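PDB 2BPS: YUKD protein from Bacillus subtilis, which is a ubiquitin-like protein required for secretion of YukE and probably acts as a component or regulator of the ESX/ESAT-6-like secretion system. Local coordinates for residues 31-36 and 50-55. Sequence-based numbering, arbitrary orientation.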
# COMPACT_ATOMS: atom_id res chain seq x y z
N LYS A 31 1.64 3.04 -5.92
CA LYS A 31 2.94 3.54 -5.46
C LYS A 31 3.46 2.79 -4.25
O LYS A 31 4.65 2.55 -4.13
CB LYS A 31 2.86 5.03 -5.10
CG LYS A 31 3.74 5.94 -5.95
CD LYS A 31 5.18 5.44 -6.07
CE LYS A 31 5.98 6.33 -7.02
NZ LYS A 31 7.29 5.72 -7.39
N VAL A 32 2.55 2.46 -3.34
CA VAL A 32 2.92 1.72 -2.14
C VAL A 32 3.66 0.44 -2.54
O VAL A 32 4.56 -0.01 -1.84
CB VAL A 32 1.66 1.34 -1.31
CG1 VAL A 32 1.97 0.17 -0.39
CG2 VAL A 32 1.20 2.52 -0.49
N ILE A 33 3.28 -0.14 -3.68
CA ILE A 33 3.90 -1.37 -4.13
C ILE A 33 5.32 -1.17 -4.68
O ILE A 33 6.23 -1.97 -4.40
CB ILE A 33 3.02 -2.07 -5.16
CG1 ILE A 33 1.64 -2.30 -4.56
CG2 ILE A 33 3.61 -3.43 -5.50
CD1 ILE A 33 0.68 -2.97 -5.50
N ASP A 34 5.52 -0.12 -5.46
CA ASP A 34 6.84 0.17 -6.01
C ASP A 34 7.80 0.34 -4.85
O ASP A 34 8.86 -0.28 -4.79
CB ASP A 34 6.80 1.44 -6.84
CG ASP A 34 5.84 1.35 -8.01
OD1 ASP A 34 5.63 2.39 -8.68
OD2 ASP A 34 5.29 0.24 -8.26
N ILE A 35 7.41 1.21 -3.93
CA ILE A 35 8.20 1.49 -2.75
C ILE A 35 8.47 0.22 -1.96
O ILE A 35 9.61 -0.02 -1.53
CB ILE A 35 7.47 2.51 -1.85
CG1 ILE A 35 7.25 3.81 -2.64
CG2 ILE A 35 8.26 2.75 -0.58
CD1 ILE A 35 6.62 4.90 -1.83
N ALA A 36 7.44 -0.58 -1.76
CA ALA A 36 7.59 -1.82 -1.01
C ALA A 36 8.72 -2.66 -1.57
O ALA A 36 9.58 -3.12 -0.82
CB ALA A 36 6.30 -2.60 -1.05
N HIS A 50 -2.24 -5.47 -8.97
CA HIS A 50 -1.89 -4.53 -7.92
C HIS A 50 -3.08 -4.25 -7.00
O HIS A 50 -3.53 -3.12 -6.87
CB HIS A 50 -1.40 -3.21 -8.53
CG HIS A 50 -0.12 -3.35 -9.30
ND1 HIS A 50 0.91 -4.17 -8.90
CD2 HIS A 50 0.30 -2.74 -10.43
CE1 HIS A 50 1.92 -4.06 -9.75
NE2 HIS A 50 1.57 -3.19 -10.68
N TRP A 51 -3.59 -5.30 -6.35
CA TRP A 51 -4.72 -5.13 -5.46
C TRP A 51 -4.29 -5.02 -4.00
O TRP A 51 -3.42 -5.76 -3.52
CB TRP A 51 -5.73 -6.27 -5.64
CG TRP A 51 -6.26 -6.37 -7.03
CD1 TRP A 51 -5.75 -7.12 -8.05
CD2 TRP A 51 -7.37 -5.65 -7.59
NE1 TRP A 51 -6.46 -6.91 -9.21
CE2 TRP A 51 -7.46 -6.01 -8.95
CE3 TRP A 51 -8.29 -4.73 -7.07
CZ2 TRP A 51 -8.44 -5.48 -9.81
CZ3 TRP A 51 -9.26 -4.20 -7.92
CH2 TRP A 51 -9.33 -4.58 -9.27
N ILE A 52 -4.91 -4.06 -3.30
CA ILE A 52 -4.64 -3.78 -1.90
C ILE A 52 -5.89 -3.94 -1.06
O ILE A 52 -7.00 -3.64 -1.50
CB ILE A 52 -4.12 -2.32 -1.71
CG1 ILE A 52 -2.62 -2.27 -1.92
CG2 ILE A 52 -4.49 -1.79 -0.33
CD1 ILE A 52 -2.21 -2.53 -3.33
N ARG A 53 -5.69 -4.40 0.16
CA ARG A 53 -6.79 -4.58 1.10
C ARG A 53 -6.50 -3.73 2.31
O ARG A 53 -5.44 -3.87 2.91
CB ARG A 53 -6.85 -6.03 1.55
CG ARG A 53 -7.83 -6.26 2.66
CD ARG A 53 -7.62 -7.60 3.33
NE ARG A 53 -8.55 -7.75 4.44
CZ ARG A 53 -8.28 -8.38 5.57
NH1 ARG A 53 -9.20 -8.45 6.52
NH2 ARG A 53 -7.09 -8.94 5.76
N VAL A 54 -7.40 -2.82 2.65
CA VAL A 54 -7.17 -2.02 3.84
C VAL A 54 -7.71 -2.84 4.98
O VAL A 54 -8.90 -2.85 5.25
CB VAL A 54 -7.88 -0.68 3.81
CG1 VAL A 54 -7.63 0.05 5.12
CG2 VAL A 54 -7.36 0.13 2.64
N VAL A 55 -6.80 -3.55 5.62
CA VAL A 55 -7.11 -4.45 6.71
C VAL A 55 -8.09 -3.93 7.76
O VAL A 55 -9.11 -4.55 8.04
CB VAL A 55 -5.81 -4.86 7.40
CG1 VAL A 55 -6.10 -5.86 8.49
CG2 VAL A 55 -4.86 -5.44 6.36
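From the helical turn closed by the 2.9 Å hydrogen bond of Ala36 N to Val32 O, Ile33 reaches across to His50 and Ile52. The contact itself is apolar and small, burying 153 Å² in all, and the delta methyl of Ile33 makes the closest approaches to both partners. Ile33 extends fully beyond CG1 (chi2 179°), which carries CD1 away from the helix backbone in between its two partners. There CD1 meets the imidazole obliquely, 3.6 Å from His50 ND1, and also rests on the CB of that histidine. On its other flank Ile33 CD1 lies 3.6 Å from Ile52 CD1; the two isoleucines run past one another in opposing directions. Ile52 is bent at its end (chi2 68°), and its CD1 also approaches Ile33 CG1, at 4.0 Å. Farther out, Asp34 OD2 stands 5.6 Å from His50 NE2, too far to pair but near enough that it might favour a protonated ring. The carboxylate of Asp34 instead has a long salt bridge, OD1 to Lys31 NZ, within the helix. Pro46 adds to the packing on Ile33, while Ile52 also touches Val29 and Leu78. The two isoleucines are buried near the centre of the ubiquitin-like beta-grasp fold, with His50 at the margin, where helix 31-39 packs against the mixed sheet and strand 51-54 runs antiparallel to both its neighbours, 77-80 and 59-62.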